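Local structure of putative HAD family hydrolase (3MMZ) at residues Thr22-Arg27 against Val38-Gly43; Asn110-Leu115 against Ser129-Val134; Trp123-Ala128 against Ala140-Pro145. The protein probably hydrolyses phosphate esters through this C-terminal HAD-type domain, within a longer protein thought also to activate N-acylneuraminates with CTP. All blocks are in the same frame, centred on the assembly; numbering follows the deposited sequence.

Contact 1. Residues Thr22-Arg27 against Val38-Gly43; sequences TQTDDR and VSVHRG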
# COMPACT_ATOMS: atom_id res chain seq x y z
N THR D 22 14.49 1.07 15.66
CA THR D 22 15.10 -0.21 15.28
C THR D 22 14.25 -1.37 15.78
O THR D 22 13.87 -2.24 15.00
CB THR D 22 16.58 -0.29 15.78
OG1 THR D 22 17.36 0.68 15.07
CG2 THR D 22 17.18 -1.69 15.55
N GLN D 23 13.96 -1.36 17.08
CA GLN D 23 12.97 -2.27 17.68
C GLN D 23 11.59 -1.60 17.76
O GLN D 23 10.63 -2.22 18.21
CB GLN D 23 13.43 -2.68 19.08
CG GLN D 23 14.73 -3.42 19.09
CD GLN D 23 15.20 -3.78 20.50
OE1 GLN D 23 14.57 -4.57 21.19
NE2 GLN D 23 16.29 -3.16 20.92
N THR D 24 11.53 -0.33 17.37
CA THR D 24 10.25 0.41 17.33
C THR D 24 10.16 1.15 16.00
O THR D 24 11.14 1.26 15.28
CB THR D 24 10.14 1.48 18.45
OG1 THR D 24 10.89 2.64 18.08
CG2 THR D 24 10.61 0.95 19.82
N ASP D 25 8.97 1.67 15.70
CA ASP D 25 8.75 2.48 14.50
C ASP D 25 9.17 3.96 14.68
O ASP D 25 8.78 4.82 13.87
CB ASP D 25 7.28 2.37 14.05
CG ASP D 25 6.30 2.94 15.08
OD1 ASP D 25 6.72 3.46 16.13
OD2 ASP D 25 5.08 2.87 14.84
N ASP D 26 9.95 4.24 15.73
CA ASP D 26 10.46 5.59 16.04
C ASP D 26 9.36 6.56 16.50
O ASP D 26 9.59 7.76 16.60
CB ASP D 26 11.22 6.18 14.84
CG ASP D 26 12.58 6.76 15.22
OD1 ASP D 26 13.05 6.56 16.36
OD2 ASP D 26 13.19 7.41 14.36
N ARG D 27 8.18 6.03 16.81
CA ARG D 27 7.15 6.83 17.43
C ARG D 27 7.06 6.58 18.94
O ARG D 27 7.52 5.55 19.45
CB ARG D 27 5.81 6.56 16.76
CG ARG D 27 5.79 7.06 15.32
CD ARG D 27 4.87 6.22 14.48
NE ARG D 27 4.72 6.72 13.10
CZ ARG D 27 5.54 6.48 12.08
NH1 ARG D 27 6.66 5.76 12.22
NH2 ARG D 27 5.25 6.99 10.89
N VAL D 38 5.98 2.99 24.10
CA VAL D 38 6.45 2.65 22.75
C VAL D 38 5.93 1.28 22.33
O VAL D 38 5.60 0.46 23.18
CB VAL D 38 8.01 2.70 22.61
CG1 VAL D 38 8.55 4.10 22.95
CG2 VAL D 38 8.66 1.63 23.50
N SER D 39 5.83 1.04 21.02
CA SER D 39 5.40 -0.27 20.54
C SER D 39 6.60 -1.09 20.09
O SER D 39 7.41 -0.64 19.28
CB SER D 39 4.36 -0.16 19.40
OG SER D 39 3.20 0.49 19.88
N VAL D 40 6.70 -2.29 20.64
CA VAL D 40 7.71 -3.25 20.23
C VAL D 40 6.98 -4.41 19.51
O VAL D 40 5.76 -4.37 19.35
CB VAL D 40 8.59 -3.74 21.41
CG1 VAL D 40 9.47 -2.58 21.93
CG2 VAL D 40 7.74 -4.35 22.54
N HIS D 41 7.73 -5.43 19.09
CA HIS D 41 7.16 -6.48 18.23
C HIS D 41 7.48 -7.87 18.79
O HIS D 41 8.62 -8.14 19.14
CB HIS D 41 7.74 -6.30 16.82
CG HIS D 41 7.04 -7.07 15.75
ND1 HIS D 41 7.35 -8.38 15.44
CD2 HIS D 41 6.06 -6.71 14.89
CE1 HIS D 41 6.59 -8.79 14.45
NE2 HIS D 41 5.79 -7.80 14.09
N ARG D 42 6.46 -8.74 18.86
CA ARG D 42 6.61 -10.08 19.44
C ARG D 42 7.49 -10.99 18.60
O ARG D 42 8.15 -11.88 19.13
CB ARG D 42 5.25 -10.75 19.66
CG ARG D 42 4.42 -10.15 20.79
CD ARG D 42 4.72 -10.82 22.14
NE ARG D 42 3.76 -10.40 23.16
CZ ARG D 42 4.07 -9.76 24.28
NH1 ARG D 42 5.33 -9.47 24.58
NH2 ARG D 42 3.10 -9.42 25.13
N GLY D 43 7.46 -10.78 17.29
CA GLY D 43 8.38 -11.45 16.37
C GLY D 43 9.83 -11.13 16.69
O GLY D 43 10.66 -12.03 16.75
O HOH W 1 10.58 -4.85 18.74
O HOH W 2 6.43 3.14 19.07
O HOH W 3 6.74 0.45 17.04
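The Q23-R27 turn lies against the strand V38-H41 roughly antiparallel (141°), with T24 nearest V40 at 5.3 Å between their CA atoms, and ordered waters bridge the two backbones. One water joins Q23 O to H41 N. A second takes the D25 N-H and donates to S39 O at 2.6 Å, while a third accepts from S39 N and donates to R27 O and D25 OD1. The methyl of T24 lies over the strand, CG2 3.6 Å from S39 O and 4.2 Å from V38 CB, with V40 CG1 just beyond. Its OG1, set between the backbone N and the carbonyl carbon (chi1 79°), accepts from D26 N at 3.0 Å, an ST turn, and from G21 N. D25 OD1 builds the Asx turn, taking R27 N from above the carboxylate plane. An alanine at T24 would probably leave the N-H groups of D26 and G21 without their acceptor and open a gap beside V38 and V40. The turn follows calcium-binding D18 and D20, in a sequence consistent with the first HAD motif, DxDx(T/V), and leads into hairpin 27-31/36-41, which pairs with another subunit; helix 68-76 packs on Q23, V38 and V40.

Contact 2. Residues Asn110-Leu115 against Ser129-Val134; sequences NDVNDL and SAHDVV. With CA (calcium ion), chain M.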
# COMPACT_ATOMS: atom_id res chain seq x y z
N ASN D 110 19.27 2.64 12.81
CA ASN D 110 18.31 3.29 11.91
C ASN D 110 18.60 4.76 11.61
O ASN D 110 17.99 5.32 10.72
CB ASN D 110 16.89 3.21 12.49
CG ASN D 110 16.66 4.24 13.57
OD1 ASN D 110 17.32 4.20 14.61
ND2 ASN D 110 15.75 5.17 13.33
N ASP D 111 19.50 5.41 12.36
CA ASP D 111 19.65 6.87 12.20
C ASP D 111 21.10 7.34 12.19
O ASP D 111 22.01 6.56 12.47
CB ASP D 111 18.82 7.65 13.24
CG ASP D 111 18.19 8.93 12.66
OD1 ASP D 111 18.83 9.64 11.85
OD2 ASP D 111 17.04 9.24 13.01
N VAL D 112 21.32 8.60 11.84
CA VAL D 112 22.69 9.11 11.66
C VAL D 112 23.57 8.99 12.91
O VAL D 112 24.80 8.84 12.81
CB VAL D 112 22.71 10.55 11.10
CG1 VAL D 112 22.00 10.59 9.75
CG2 VAL D 112 22.08 11.54 12.08
N ASN D 113 22.95 9.00 14.09
CA ASN D 113 23.73 8.79 15.31
C ASN D 113 24.23 7.35 15.47
O ASN D 113 24.99 7.07 16.40
CB ASN D 113 23.04 9.34 16.58
CG ASN D 113 21.78 8.57 16.96
OD1 ASN D 113 21.56 7.44 16.54
ND2 ASN D 113 20.95 9.19 17.79
N ASP D 114 23.84 6.46 14.56
CA ASP D 114 24.36 5.08 14.54
C ASP D 114 25.60 4.92 13.66
O ASP D 114 26.27 3.87 13.70
CB ASP D 114 23.28 4.09 14.09
CG ASP D 114 22.14 3.98 15.07
OD1 ASP D 114 22.43 3.73 16.26
OD2 ASP D 114 20.97 4.17 14.67
N LEU D 115 25.90 5.93 12.85
CA LEU D 115 26.98 5.80 11.88
C LEU D 115 28.35 5.53 12.51
O LEU D 115 29.10 4.72 11.99
CB LEU D 115 27.03 7.00 10.91
CG LEU D 115 25.81 7.10 9.97
CD1 LEU D 115 25.84 8.45 9.25
CD2 LEU D 115 25.78 5.94 8.98
N SER D 129 13.49 0.98 7.29
CA SER D 129 13.01 2.34 7.53
C SER D 129 14.12 3.33 7.94
O SER D 129 13.84 4.48 8.29
CB SER D 129 11.91 2.33 8.61
OG SER D 129 12.32 1.57 9.74
N ALA D 130 15.38 2.89 7.90
CA ALA D 130 16.49 3.74 8.32
C ALA D 130 16.63 4.98 7.44
O ALA D 130 16.22 4.99 6.28
CB ALA D 130 17.82 2.95 8.36
N HIS D 131 17.20 6.03 8.02
CA HIS D 131 17.62 7.22 7.28
C HIS D 131 18.42 6.81 6.02
O HIS D 131 19.17 5.83 6.04
CB HIS D 131 18.48 8.10 8.21
CG HIS D 131 18.88 9.42 7.63
ND1 HIS D 131 18.33 10.62 8.05
CD2 HIS D 131 19.81 9.74 6.69
CE1 HIS D 131 18.89 11.62 7.38
NE2 HIS D 131 19.79 11.11 6.55
N ASP D 132 18.24 7.55 4.93
CA ASP D 132 18.86 7.18 3.65
C ASP D 132 20.35 6.86 3.71
O ASP D 132 20.79 5.84 3.17
CB ASP D 132 18.59 8.25 2.58
CG ASP D 132 17.15 8.27 2.13
OD1 ASP D 132 16.45 7.25 2.32
OD2 ASP D 132 16.72 9.30 1.57
N VAL D 133 21.13 7.70 4.39
CA VAL D 133 22.59 7.49 4.49
C VAL D 133 22.94 6.23 5.30
O VAL D 133 23.97 5.60 5.06
CB VAL D 133 23.36 8.73 5.03
CG1 VAL D 133 23.09 9.95 4.15
CG2 VAL D 133 23.00 9.01 6.48
N VAL D 134 22.07 5.88 6.24
CA VAL D 134 22.26 4.71 7.09
C VAL D 134 22.03 3.42 6.29
O VAL D 134 22.79 2.46 6.42
CB VAL D 134 21.34 4.78 8.34
CG1 VAL D 134 21.50 3.54 9.23
CG2 VAL D 134 21.61 6.05 9.14
CA CA M . 17.44 4.94 16.82
O HOH W 4 14.23 5.58 10.96
O HOH W 5 15.91 6.61 16.22
O HOH W 6 19.63 5.64 16.39
O HOH W 7 17.51 5.73 19.08
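H131 holds CG anti to its backbone N (chi1 -175°) and V112 holds CG1 anti to its carbonyl carbon (chi1 -59°), torsions that bring the methyl over the imidazole. V112 CG1 stands 3.8 Å from the centroid of the H131 ring and only 5° off its normal, a CH-pi contact over the middle of one face. The same methyl also meets V133 CG2, 3.8 Å away. L115 comes at V133 at about a right angle, its CD1 being 4.0 Å from V133 CG2. V134 packs more closely on backbone, with CG2 3.4 Å from D111 C. The direct polar link is made by the N-cap residue: H131 N donates to N110 O at 2.9 Å, and A130 CA adds a CA-H...O contact to the same oxygen. The side-chain amide of N110 is held by the metal and by water: OD1 binds calcium at 2.3 Å, and ND2 reaches S129 O through a water. D114 OD2 accepts from N110 N at 2.9 Å and, on its anti lone pair, from D111 N, and it also takes a calcium-bound water. N110 thus has its backbone fixed by D114 and H131 while its side chain joins D18, the D20 carbonyl and three waters around a calcium that probably occupies the magnesium site of HAD phosphatases.

Contact 3. Residues Trp123-Ala128 against Ala140-Pro145; sequences WPVAVA and AVTTVP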
# COMPACT_ATOMS: atom_id res chain seq x y z
N TRP D 123 29.70 -6.02 11.07
CA TRP D 123 28.42 -6.27 10.42
C TRP D 123 27.35 -5.23 10.79
O TRP D 123 26.43 -5.54 11.55
CB TRP D 123 27.95 -7.70 10.75
CG TRP D 123 28.76 -8.76 10.04
CD1 TRP D 123 29.90 -9.37 10.50
CD2 TRP D 123 28.49 -9.34 8.76
NE1 TRP D 123 30.35 -10.28 9.57
CE2 TRP D 123 29.50 -10.28 8.50
CE3 TRP D 123 27.47 -9.14 7.80
CZ2 TRP D 123 29.53 -11.04 7.32
CZ3 TRP D 123 27.51 -9.89 6.63
CH2 TRP D 123 28.53 -10.82 6.40
N PRO D 124 27.48 -4.00 10.26
CA PRO D 124 26.43 -3.01 10.53
C PRO D 124 25.21 -3.35 9.68
O PRO D 124 25.36 -3.67 8.50
CB PRO D 124 27.05 -1.69 10.06
CG PRO D 124 28.11 -2.08 9.07
CD PRO D 124 28.63 -3.40 9.54
N VAL D 125 24.03 -3.28 10.29
CA VAL D 125 22.77 -3.62 9.62
C VAL D 125 21.77 -2.48 9.82
O VAL D 125 21.57 -1.98 10.94
CB VAL D 125 22.16 -4.97 10.12
CG1 VAL D 125 20.86 -5.29 9.38
CG2 VAL D 125 23.18 -6.13 9.97
N ALA D 126 21.16 -2.04 8.72
CA ALA D 126 20.17 -0.98 8.78
C ALA D 126 18.80 -1.61 8.62
O ALA D 126 18.62 -2.51 7.79
CB ALA D 126 20.41 0.04 7.64
N VAL D 127 17.83 -1.16 9.43
CA VAL D 127 16.42 -1.52 9.20
C VAL D 127 15.94 -0.84 7.92
O VAL D 127 16.52 0.17 7.49
CB VAL D 127 15.52 -1.21 10.42
CG1 VAL D 127 15.98 -2.02 11.63
CG2 VAL D 127 15.52 0.29 10.75
N ALA D 128 14.89 -1.40 7.31
CA ALA D 128 14.36 -0.90 6.04
C ALA D 128 13.97 0.57 6.11
O ALA D 128 14.11 1.31 5.13
CB ALA D 128 13.16 -1.74 5.59
N ALA D 140 24.31 -4.81 5.42
CA ALA D 140 23.08 -5.51 5.07
C ALA D 140 21.89 -4.62 5.46
O ALA D 140 22.01 -3.80 6.38
CB ALA D 140 23.01 -6.84 5.79
N VAL D 141 20.76 -4.76 4.75
CA VAL D 141 19.59 -3.92 5.00
C VAL D 141 18.39 -4.85 5.08
O VAL D 141 18.21 -5.70 4.20
CB VAL D 141 19.37 -2.87 3.87
CG1 VAL D 141 18.16 -1.98 4.14
CG2 VAL D 141 20.63 -2.00 3.65
N THR D 142 17.57 -4.71 6.12
CA THR D 142 16.40 -5.58 6.24
C THR D 142 15.33 -5.12 5.25
O THR D 142 15.38 -3.99 4.76
CB THR D 142 15.80 -5.59 7.67
OG1 THR D 142 15.22 -4.31 7.95
CG2 THR D 142 16.86 -5.93 8.71
N THR D 143 14.39 -6.01 4.94
CA THR D 143 13.24 -5.63 4.12
C THR D 143 12.11 -5.09 5.00
O THR D 143 11.31 -4.26 4.57
CB THR D 143 12.71 -6.84 3.30
OG1 THR D 143 12.30 -7.87 4.20
CG2 THR D 143 13.77 -7.38 2.40
N VAL D 144 12.06 -5.56 6.24
CA VAL D 144 11.01 -5.20 7.19
C VAL D 144 11.44 -3.96 7.98
O VAL D 144 12.57 -3.92 8.46
CB VAL D 144 10.76 -6.40 8.17
CG1 VAL D 144 9.78 -6.05 9.26
CG2 VAL D 144 10.27 -7.63 7.39
N PRO D 145 10.55 -2.95 8.13
CA PRO D 145 10.95 -1.75 8.88
C PRO D 145 11.03 -1.91 10.41
O PRO D 145 10.55 -2.89 10.95
CB PRO D 145 9.88 -0.72 8.51
CG PRO D 145 8.67 -1.54 8.17
CD PRO D 145 9.17 -2.85 7.60
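T142 OG1 has two partners: it donates to V144 O at 2.7 Å and accepts a weak bond from A128 N across the contact at 3.0 Å. The hydroxyl sits between the backbone N and the carbonyl carbon of T142 (chi1 69°), which sets it beside the V127-A128 backbone, where V127 CA also touches it. The methyl of the same residue goes to the sheet face shared by V125 and A140; CG2 is 4.1 Å from V125 CG1, and the two side chains cross at about a right angle. Before T142 the segments pair as parallel strands. A126 N donates to A140 O at 3.0 Å, in the carbonyl plane, and T142 N returns a bond to A126 O of the same length. A140 N to P124 O, at 3.4 Å, is a weak bond that begins the pairing. V125 CG2 lies against A140 CB at 4.2 Å, whereas A126 and V141 project from the other face. Beyond the strands, A128 CB is tucked against the turn, 3.3 Å from T143 O. This is the pairing of the two strands of a beta-alpha-beta crossover through helix 132-137, with 140-141 as the last strand of the parallel sheet within the chain. Helix 150-159 covers the face of V125 and T142. Regular pairing stops after two bridges, and the T142 hydroxyl then links the two departing segments through one side-chain oxygen, with a firm bond to V144 O and a weak one from A128 N.

In the fold
Contacts 1 and 2 approach the calcium bound by D18, D20 and N110 from different parts of the chain: contact 2 supplies N110 itself, while the T24 side chain of contact 1 is about 7 Å from the ion. Their centres are about 16 Å apart, yet D26 OD2 comes within 3.6 Å of N110 ND2. Contacts 2 and 3 are closer, about 10 Å between centres, and interleave along the sequence. V127 CG2 packs 3.7 Å from N110 CB, so the residue just past strand 123-126 packs behind the metal ligand. V127 CG1 also touches T22 O of contact 1 at 4.0 Å. A second calcium, held by G136 and A138, lies about 6 Å from the V141 side chain.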